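Local atomic coordinates of Non-reducing end beta-L-arabinofuranosidase (Bacteroides thetaiotaomicron, PDB entry 5MQO), a protein that probably hydrolyses glycosidic linkages in complex plant pectin, as a gut bacterial glycoside hydrolase of family GH127 linked to aceric acidase activity. Residues A[102-113]-A[457-468]; A[293-301]-A[362-370]. One frame throughout, in Å; residues are numbered along the deposited sequence.

Overall arrangement
Both contacts fall within the GH127 catalytic domain, which belongs to the six-hairpin clan of helical glycosidases. Along the chain they are nested: 102-113 comes first, then 293-301 and 362-370, and 457-468 closes the outer loop, with 151 of the 343 intervening residues in helix. Contact 1 pairs two nearly parallel helices, 102-117 and 458-466. Contact 2 joins the start of helix 297-314 to the chain leaving strand 361-364. Their centres lie 24 Å apart and their nearest atoms about 6 Å apart, without touching. Helix 382-399 packs against both. Contact 1 thus brings the early helix 102-117 against the late helix 458-466, and the Cys383-Cys458 disulfide ties the latter to helix 382-399.

Contact 1 of 2, residues A[102-113]-A[457-468]; sequences DMYKWMEGVASV and CCPPNTLRTLCQ
Arg464 and Glu108 form a side-on salt bridge between two near-parallel helices of the GH127 catalytic domain, whose local axes approach to 8.3 Å at 12°. Two nitrogens take one carboxylate oxygen each: NH2 of Arg464 reaches OE1 of Glu108 at 3.0 Å, and NE reaches OE2 at the same distance. The planes of the two groups are 70° apart, so both oxygens are met from above the carboxylate plane, and both bonds are moderately bent. CG of Arg464 sits between its backbone N and carbonyl carbon (chi1 77°), and the bends further along turn the guanidinium beside helix 102-113, toward the Glu108 carboxylate. CG of Lys105 lies over one face of that guanidinium, 3.7 Å from NH2 of Arg464; its chain then runs on until NZ donates to Cys457 O at 3.0 Å.

Close approach is possible at Gly109, whose CA lies 4.0 Å from Arg464 CB. At one end the Pro460 ring packs on Asp102, CG to CG 3.8 Å; at the other, Val113 CG2 meets Cys467 SG. Beside them Gln468 NE2 points within its amide plane at Ser112 OG, 3.2 Å away.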
loop_
_atom_site.group_PDB
_atom_site.type_symbol
_atom_site.label_atom_id
_atom_site.label_comp_id
_atom_site.label_asym_id
_atom_site.label_seq_id
_atom_site.Cartn_x
_atom_site.Cartn_y
_atom_site.Cartn_z
ATOM N N ASP A 102 8.507 -16.182 5.921
ATOM C CA ASP A 102 9.228 -14.965 5.534
ATOM C C ASP A 102 9.982 -15.166 4.223
ATOM O O ASP A 102 9.911 -14.328 3.338
ATOM C CB ASP A 102 10.217 -14.557 6.647
ATOM C CG ASP A 102 9.531 -13.895 7.841
ATOM O OD1 ASP A 102 8.275 -13.760 7.833
ATOM O OD2 ASP A 102 10.266 -13.469 8.774
ATOM N N MET A 103 10.679 -16.294 4.125
ATOM C CA MET A 103 11.483 -16.646 2.961
ATOM C C MET A 103 10.710 -16.774 1.670
ATOM O O MET A 103 11.249 -16.488 0.612
ATOM C CB MET A 103 12.176 -17.977 3.195
ATOM C CG MET A 103 13.250 -17.922 4.263
ATOM S SD MET A 103 14.495 -19.212 4.050
ATOM C CE MET A 103 13.452 -20.684 3.943
ATOM N N TYR A 104 9.476 -17.257 1.763
ATOM C CA TYR A 104 8.585 -17.350 0.604
ATOM C C TYR A 104 8.177 -15.977 0.119
ATOM O O TYR A 104 7.934 -15.816 -1.055
ATOM C CB TYR A 104 7.305 -18.139 0.927
ATOM C CG TYR A 104 7.518 -19.576 1.353
ATOM C CD1 TYR A 104 8.312 -20.447 0.607
ATOM C CD2 TYR A 104 6.901 -20.078 2.493
ATOM C CE1 TYR A 104 8.488 -21.774 0.995
ATOM C CE2 TYR A 104 7.074 -21.400 2.893
ATOM C CZ TYR A 104 7.863 -22.247 2.140
ATOM O OH TYR A 104 8.028 -23.552 2.552
ATOM N N LYS A 105 8.047 -15.014 1.031
ATOM C CA LYS A 105 7.776 -13.613 0.658
ATOM C C LYS A 105 8.996 -13.000 0.014
ATOM O O LYS A 105 8.870 -12.372 -1.006
ATOM C CB LYS A 105 7.278 -12.765 1.851
ATOM C CG LYS A 105 5.807 -13.028 2.190
ATOM C CD LYS A 105 5.294 -12.237 3.378
ATOM C CE LYS A 105 5.711 -12.860 4.708
ATOM N NZ LYS A 105 5.114 -12.176 5.894
ATOM N N TRP A 106 10.166 -13.198 0.622
ATOM C CA TRP A 106 11.453 -12.752 0.075
ATOM C C TRP A 106 11.601 -13.228 -1.368
ATOM O O TRP A 106 11.828 -12.433 -2.287
ATOM C CB TRP A 106 12.615 -13.285 0.940
ATOM C CG TRP A 106 14.026 -12.993 0.399
ATOM C CD1 TRP A 106 14.745 -11.845 0.560
ATOM C CD2 TRP A 106 14.864 -13.871 -0.369
ATOM N NE1 TRP A 106 15.959 -11.944 -0.056
ATOM C CE2 TRP A 106 16.067 -13.173 -0.638
ATOM C CE3 TRP A 106 14.713 -15.173 -0.869
ATOM C CZ2 TRP A 106 17.125 -13.733 -1.378
ATOM C CZ3 TRP A 106 15.772 -15.739 -1.611
ATOM C CH2 TRP A 106 16.960 -15.008 -1.859
ATOM N N MET A 107 11.450 -14.537 -1.531
ATOM C CA MET A 107 11.597 -15.240 -2.803
ATOM C C MET A 107 10.588 -14.726 -3.843
ATOM O O MET A 107 10.925 -14.538 -5.004
ATOM C CB MET A 107 11.465 -16.747 -2.526
ATOM C CG MET A 107 10.993 -17.636 -3.652
ATOM S SD MET A 107 12.317 -18.054 -4.766
ATOM C CE MET A 107 11.271 -18.412 -6.176
ATOM N N GLU A 108 9.365 -14.476 -3.410
ATOM C CA GLU A 108 8.345 -13.880 -4.269
ATOM C C GLU A 108 8.829 -12.523 -4.774
ATOM O O GLU A 108 8.668 -12.177 -5.956
ATOM C CB GLU A 108 7.034 -13.738 -3.495
ATOM C CG GLU A 108 5.845 -13.224 -4.284
ATOM C CD GLU A 108 4.580 -13.050 -3.433
ATOM O OE1 GLU A 108 4.394 -13.790 -2.404
ATOM O OE2 GLU A 108 3.771 -12.151 -3.807
ATOM N N GLY A 109 9.426 -11.768 -3.862
ATOM C CA GLY A 109 10.137 -10.551 -4.196
ATOM C C GLY A 109 11.269 -10.746 -5.204
ATOM O O GLY A 109 11.368 -9.968 -6.148
ATOM N N VAL A 110 12.114 -11.764 -5.013
ATOM C CA VAL A 110 13.193 -12.042 -5.964
ATOM C C VAL A 110 12.604 -12.303 -7.369
ATOM O O VAL A 110 13.082 -11.734 -8.350
ATOM C CB VAL A 110 14.098 -13.233 -5.524
ATOM C CG1 VAL A 110 15.056 -13.634 -6.628
ATOM C CG2 VAL A 110 14.917 -12.906 -4.278
ATOM N N ALA A 111 11.571 -13.143 -7.457
ATOM C CA ALA A 111 10.896 -13.435 -8.729
ATOM C C ALA A 111 10.276 -12.228 -9.376
ATOM O O ALA A 111 10.143 -12.186 -10.587
ATOM C CB ALA A 111 9.806 -14.475 -8.522
ATOM N N SER A 112 9.834 -11.284 -8.560
ATOM C CA SER A 112 9.109 -10.124 -9.037
ATOM C C SER A 112 10.050 -9.142 -9.696
ATOM O O SER A 112 9.728 -8.525 -10.721
ATOM C CB SER A 112 8.388 -9.473 -7.852
ATOM O OG SER A 112 7.404 -10.353 -7.323
ATOM N N VAL A 113 11.199 -8.984 -9.042
ATOM C CA VAL A 113 12.359 -8.249 -9.538
ATOM C C VAL A 113 12.919 -8.872 -10.811
ATOM O O VAL A 113 13.183 -8.174 -11.781
ATOM C CB VAL A 113 13.453 -8.226 -8.448
ATOM C CG1 VAL A 113 14.821 -7.826 -9.000
ATOM C CG2 VAL A 113 13.032 -7.296 -7.312
ATOM N N CYS A 457 7.417 -10.178 11.273
ATOM C CA CYS A 457 7.113 -10.858 9.995
ATOM C C CYS A 457 6.750 -9.858 8.883
ATOM O O CYS A 457 6.530 -10.257 7.737
ATOM C CB CYS A 457 5.980 -11.883 10.178
ATOM S SG CYS A 457 4.312 -11.190 10.344
ATOM N N CYS A 458 6.697 -8.568 9.224
ATOM C CA CYS A 458 6.284 -7.521 8.293
ATOM C C CYS A 458 7.355 -7.057 7.246
ATOM O O CYS A 458 6.986 -6.839 6.080
ATOM C CB CYS A 458 5.709 -6.326 9.086
ATOM S SG CYS A 458 4.509 -5.264 8.220
ATOM N N PRO A 459 8.662 -6.915 7.630
ATOM C CA PRO A 459 9.653 -6.401 6.658
ATOM C C PRO A 459 9.738 -7.196 5.341
ATOM O O PRO A 459 9.800 -6.581 4.278
ATOM C CB PRO A 459 10.985 -6.408 7.435
ATOM C CG PRO A 459 10.587 -6.387 8.854
ATOM C CD PRO A 459 9.296 -7.155 8.934
ATOM N N PRO A 460 9.693 -8.536 5.403
ATOM C CA PRO A 460 9.583 -9.273 4.152
ATOM C C PRO A 460 8.386 -8.874 3.282
ATOM O O PRO A 460 8.527 -8.717 2.072
ATOM C CB PRO A 460 9.466 -10.718 4.621
ATOM C CG PRO A 460 10.237 -10.741 5.895
ATOM C CD PRO A 460 9.899 -9.442 6.546
ATOM N N ASN A 461 7.231 -8.686 3.902
ATOM C CA ASN A 461 6.061 -8.236 3.172
ATOM C C ASN A 461 6.305 -6.808 2.665
ATOM O O ASN A 461 5.953 -6.475 1.513
ATOM C CB ASN A 461 4.785 -8.363 4.044
ATOM C CG ASN A 461 3.504 -8.000 3.292
ATOM O OD1 ASN A 461 3.493 -7.908 2.072
ATOM N ND2 ASN A 461 2.426 -7.766 4.024
ATOM N N THR A 462 6.926 -5.965 3.486
ATOM C CA THR A 462 7.206 -4.600 3.043
ATOM C C THR A 462 8.077 -4.605 1.787
ATOM O O THR A 462 7.719 -3.977 0.797
ATOM C CB THR A 462 7.829 -3.774 4.169
ATOM O OG1 THR A 462 6.875 -3.698 5.225
ATOM C CG2 THR A 462 8.166 -2.385 3.727
ATOM N N LEU A 463 9.187 -5.343 1.828
ATOM C CA LEU A 463 10.154 -5.381 0.732
ATOM C C LEU A 463 9.576 -6.012 -0.549
ATOM O O LEU A 463 9.709 -5.458 -1.631
ATOM C CB LEU A 463 11.444 -6.104 1.162
ATOM C CG LEU A 463 12.579 -6.198 0.112
ATOM C CD1 LEU A 463 12.945 -4.850 -0.488
ATOM C CD2 LEU A 463 13.830 -6.866 0.680
ATOM N N ARG A 464 8.916 -7.144 -0.444
ATOM C CA ARG A 464 8.308 -7.711 -1.637
ATOM C C ARG A 464 7.238 -6.795 -2.230
ATOM O O ARG A 464 7.071 -6.752 -3.443
ATOM C CB ARG A 464 7.753 -9.114 -1.377
ATOM C CG ARG A 464 6.447 -9.165 -0.627
ATOM C CD ARG A 464 5.212 -9.164 -1.534
ATOM N NE ARG A 464 4.496 -10.422 -1.407
ATOM C CZ ARG A 464 3.810 -10.810 -0.326
ATOM N NH1 ARG A 464 3.700 -10.036 0.743
ATOM N NH2 ARG A 464 3.221 -12.001 -0.316
ATOM N N THR A 465 6.526 -6.057 -1.385
ATOM C CA THR A 465 5.493 -5.167 -1.898
ATOM C C THR A 465 6.173 -4.043 -2.669
ATOM O O THR A 465 5.862 -3.812 -3.847
ATOM C CB THR A 465 4.583 -4.626 -0.790
ATOM O OG1 THR A 465 3.678 -5.658 -0.382
ATOM C CG2 THR A 465 3.762 -3.467 -1.290
ATOM N N LEU A 466 7.132 -3.390 -2.026
ATOM C CA LEU A 466 7.889 -2.334 -2.690
ATOM C C LEU A 466 8.607 -2.838 -3.941
ATOM O O LEU A 466 8.623 -2.126 -4.926
ATOM C CB LEU A 466 8.864 -1.636 -1.743
ATOM C CG LEU A 466 8.202 -0.878 -0.590
ATOM C CD1 LEU A 466 9.181 -0.668 0.548
ATOM C CD2 LEU A 466 7.655 0.446 -1.063
ATOM N N CYS A 467 9.150 -4.061 -3.920
ATOM C CA CYS A 467 9.736 -4.686 -5.134
ATOM C C CYS A 467 8.732 -4.910 -6.288
ATOM O O CYS A 467 9.143 -5.261 -7.388
ATOM C CB CYS A 467 10.403 -6.035 -4.810
ATOM S SG CYS A 467 11.979 -5.942 -3.934
ATOM N N GLN A 468 7.435 -4.736 -6.033
ATOM C CA GLN A 468 6.381 -4.945 -7.017
ATOM C C GLN A 468 5.655 -3.695 -7.438
ATOM O O GLN A 468 4.728 -3.789 -8.233
ATOM C CB GLN A 468 5.352 -5.874 -6.418
ATOM C CG GLN A 468 5.842 -7.296 -6.221
ATOM C CD GLN A 468 4.928 -8.067 -5.311
ATOM O OE1 GLN A 468 4.115 -7.471 -4.582
ATOM N NE2 GLN A 468 5.047 -9.388 -5.327
#

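Contact 2 of 2, residues A[293-301]-A[362-370]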
loop_
_atom_site.group_PDB
_atom_site.type_symbol
_atom_site.label_atom_id
_atom_site.label_comp_id
_atom_site.label_asym_id
_atom_site.label_seq_id
_atom_site.Cartn_x
_atom_site.Cartn_y
_atom_site.Cartn_z
ATOM N N ALA A 293 -15.446 -1.019 9.577
ATOM C CA ALA A 293 -14.105 -1.555 9.881
ATOM C C ALA A 293 -14.016 -1.862 11.350
ATOM O O ALA A 293 -14.587 -1.132 12.141
ATOM C CB ALA A 293 -13.025 -0.558 9.509
ATOM N N MET A 294 -13.244 -2.878 11.735
ATOM C CA MET A 294 -13.376 -3.419 13.072
ATOM C C MET A 294 -12.181 -3.514 14.011
ATOM O O MET A 294 -12.171 -2.848 15.087
ATOM C CB MET A 294 -13.985 -4.789 12.949
ATOM C CG MET A 294 -14.768 -5.186 14.176
ATOM S SD MET A 294 -16.109 -6.232 13.671
ATOM C CE MET A 294 -17.411 -5.082 13.186
ATOM N N GLY A 295 -11.220 -4.385 13.715
ATOM C CA GLY A 295 -10.305 -4.784 14.826
ATOM C C GLY A 295 -8.846 -4.605 14.517
ATOM O O GLY A 295 -8.450 -3.531 14.132
ATOM N N HIS A 296 -8.058 -5.659 14.704
ATOM C CA HIS A 296 -6.683 -5.719 14.210
ATOM C C HIS A 296 -6.631 -5.341 12.704
ATOM O O HIS A 296 -7.189 -6.056 11.877
ATOM C CB HIS A 296 -6.144 -7.133 14.422
ATOM C CG HIS A 296 -4.681 -7.279 14.156
ATOM N ND1 HIS A 296 -3.783 -7.632 15.135
ATOM C CD2 HIS A 296 -3.962 -7.141 13.026
ATOM C CE1 HIS A 296 -2.568 -7.687 14.624
ATOM N NE2 HIS A 296 -2.652 -7.394 13.342
ATOM N N ALA A 297 -5.944 -4.246 12.356
ATOM C CA ALA A 297 -6.138 -3.636 11.048
ATOM C C ALA A 297 -5.588 -4.468 9.877
ATOM O O ALA A 297 -6.135 -4.466 8.792
ATOM C CB ALA A 297 -5.623 -2.208 11.038
ATOM N N VAL A 298 -4.526 -5.213 10.128
ATOM C CA VAL A 298 -3.935 -6.117 9.137
ATOM C C VAL A 298 -4.966 -7.207 8.796
ATOM O O VAL A 298 -5.317 -7.395 7.630
ATOM C CB VAL A 298 -2.606 -6.795 9.625
ATOM C CG1 VAL A 298 -1.956 -7.566 8.477
ATOM C CG2 VAL A 298 -1.605 -5.796 10.166
ATOM N N ARG A 299 -5.451 -7.905 9.823
ATOM C CA ARG A 299 -6.458 -8.940 9.648
ATOM C C ARG A 299 -7.684 -8.374 8.929
ATOM O O ARG A 299 -8.178 -8.975 7.984
ATOM C CB ARG A 299 -6.833 -9.565 10.993
ATOM C CG ARG A 299 -5.718 -10.377 11.680
ATOM C CD ARG A 299 -6.212 -11.264 12.823
ATOM N NE ARG A 299 -5.507 -11.049 14.099
ATOM C CZ ARG A 299 -5.869 -11.565 15.300
ATOM N NH1 ARG A 299 -6.926 -12.384 15.455
ATOM N NH2 ARG A 299 -5.147 -11.275 16.378
ATOM N N ALA A 300 -8.130 -7.195 9.355
ATOM C CA ALA A 300 -9.260 -6.496 8.747
ATOM C C ALA A 300 -9.066 -6.255 7.252
ATOM O O ALA A 300 -9.874 -6.629 6.403
ATOM C CB ALA A 300 -9.440 -5.160 9.432
ATOM N N ASN A 301 -7.984 -5.575 6.948
ATOM C CA ASN A 301 -7.784 -5.096 5.621
ATOM C C ASN A 301 -7.514 -6.267 4.675
ATOM O O ASN A 301 -8.079 -6.278 3.588
ATOM C CB ASN A 301 -6.672 -4.072 5.592
ATOM C CG ASN A 301 -7.083 -2.731 6.166
ATOM O OD1 ASN A 301 -8.259 -2.458 6.418
ATOM N ND2 ASN A 301 -6.094 -1.860 6.350
ATOM N N LYS A 362 -11.295 -6.733 24.333
ATOM C CA LYS A 362 -10.009 -6.118 23.955
ATOM C C LYS A 362 -9.736 -6.212 22.439
ATOM O O LYS A 362 -10.106 -7.185 21.791
ATOM C CB LYS A 362 -8.838 -6.700 24.763
ATOM C CG LYS A 362 -8.777 -6.149 26.188
ATOM C CD LYS A 362 -8.086 -7.089 27.160
ATOM C CE LYS A 362 -6.650 -7.348 26.747
ATOM N NZ LYS A 362 -6.162 -8.616 27.336
ATOM N N VAL A 363 -9.107 -5.161 21.898
ATOM C CA VAL A 363 -8.547 -5.160 20.532
ATOM C C VAL A 363 -7.066 -4.808 20.630
ATOM O O VAL A 363 -6.590 -4.380 21.674
ATOM C CB VAL A 363 -9.298 -4.185 19.586
ATOM C CG1 VAL A 363 -10.782 -4.494 19.582
ATOM C CG2 VAL A 363 -9.094 -2.718 19.967
ATOM N N HIS A 364 -6.326 -4.991 19.552
ATOM C CA HIS A 364 -4.912 -4.577 19.521
ATOM C C HIS A 364 -4.458 -4.331 18.082
ATOM O O HIS A 364 -4.920 -4.998 17.180
ATOM C CB HIS A 364 -4.003 -5.599 20.241
ATOM C CG HIS A 364 -3.778 -6.876 19.474
ATOM N ND1 HIS A 364 -4.807 -7.601 18.905
ATOM C CD2 HIS A 364 -2.640 -7.561 19.192
ATOM C CE1 HIS A 364 -4.316 -8.671 18.310
ATOM N NE2 HIS A 364 -3.003 -8.668 18.461
ATOM N N GLN A 365 -3.575 -3.359 17.886
ATOM C CA GLN A 365 -3.024 -3.030 16.570
ATOM C C GLN A 365 -4.214 -2.837 15.651
ATOM O O GLN A 365 -4.343 -3.454 14.579
ATOM C CB GLN A 365 -2.067 -4.130 16.108
ATOM C CG GLN A 365 -1.250 -4.729 17.256
ATOM C CD GLN A 365 0.056 -5.366 16.833
ATOM O OE1 GLN A 365 0.218 -5.798 15.701
ATOM N NE2 GLN A 365 1.004 -5.409 17.751
ATOM N N SER A 366 -5.079 -1.944 16.123
ATOM C CA SER A 366 -6.480 -1.946 15.767
ATOM C C SER A 366 -7.091 -0.597 15.389
ATOM O O SER A 366 -6.657 0.480 15.840
ATOM C CB SER A 366 -7.284 -2.529 16.934
ATOM O OG SER A 366 -8.674 -2.415 16.721
ATOM N N TYR A 367 -8.152 -0.698 14.583
ATOM C CA TYR A 367 -9.019 0.417 14.283
ATOM C C TYR A 367 -9.622 0.887 15.590
ATOM O O TYR A 367 -9.791 0.102 16.479
ATOM C CB TYR A 367 -10.120 -0.021 13.299
ATOM C CG TYR A 367 -9.682 -0.121 11.851
ATOM C CD1 TYR A 367 -9.300 1.024 11.147
ATOM C CD2 TYR A 367 -9.661 -1.352 11.162
ATOM C CE1 TYR A 367 -8.894 0.965 9.810
ATOM C CE2 TYR A 367 -9.266 -1.414 9.823
ATOM C CZ TYR A 367 -8.881 -0.243 9.152
ATOM O OH TYR A 367 -8.481 -0.244 7.833
ATOM N N GLY A 368 -9.927 2.176 15.696
ATOM C CA GLY A 368 -10.538 2.802 16.900
ATOM C C GLY A 368 -11.924 3.298 16.580
ATOM O O GLY A 368 -12.519 2.835 15.582
ATOM N N ARG A 369 -12.443 4.203 17.424
ATOM C CA ARG A 369 -13.721 4.899 17.200
ATOM C C ARG A 369 -13.628 5.747 15.948
ATOM O O ARG A 369 -12.532 6.155 15.572
ATOM C CB ARG A 369 -14.045 5.875 18.338
ATOM C CG ARG A 369 -14.427 5.259 19.698
ATOM C CD ARG A 369 -14.916 6.325 20.707
ATOM N NE ARG A 369 -14.203 7.600 20.528
ATOM C CZ ARG A 369 -13.038 7.899 21.084
ATOM N NH1 ARG A 369 -12.436 7.062 21.913
ATOM N NH2 ARG A 369 -12.468 9.058 20.830
ATOM N N PRO A 370 -14.767 6.035 15.299
ATOM C CA PRO A 370 -14.749 6.997 14.212
ATOM C C PRO A 370 -14.068 8.320 14.628
ATOM O O PRO A 370 -14.212 8.769 15.781
ATOM C CB PRO A 370 -16.244 7.235 13.912
ATOM C CG PRO A 370 -16.998 6.123 14.558
ATOM C CD PRO A 370 -16.053 5.326 15.394
#
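Tyr367 OH donates to Asn301 OD1 at 2.6 Å, lying in the plane of the amide carbonyl at a C=O...O angle of 112°, on a lone pair of OD1. Asn301 ND2 has its own acceptor in Ala384 O, which helps fix the rotation of the amide. Two backbone bonds flank a single beta bridge between His296 and Ser366: Tyr367 N to Gly295 O, 2.9 Å, and Ala297 N to Gln365 O, also 2.9 Å. The second is notable because His296 is the N-cap residue, so an amide of the first helical turn is satisfied by the other segment.

The Tyr367 ring is sandwiched by methyl groups. Ala293 CB stands 3.9 Å from the centroid on one face and Ala297 CB 4.2 Å on the opposite face, both CH-pi contacts, while Ala300 CB meets the edge at CE2. A leucine in place of Tyr367 would probably leave Asn301 OD1 without its hydroxyl donor and the two alanine methyls without a flat ring between them.

Farther out, His296 turns its edge to the face of His364 in a T-shaped pair, centroids 4.8 Å apart and planes at 70°. CG of His296 lies opposite its backbone N (chi1 -171°), which carries the ring out to this partner. Arg299 NH2 comes to the edge of the His364 ring, 3.3 Å from CE1.

Gln365 and Ser366 form a G1 beta bulge facing Leu344, just beyond strand 361-364. Ile330 of helix 317-333 touches Ala293, Asn301 and Tyr367, and helix 382-399 packs on Ala297 and Asn301.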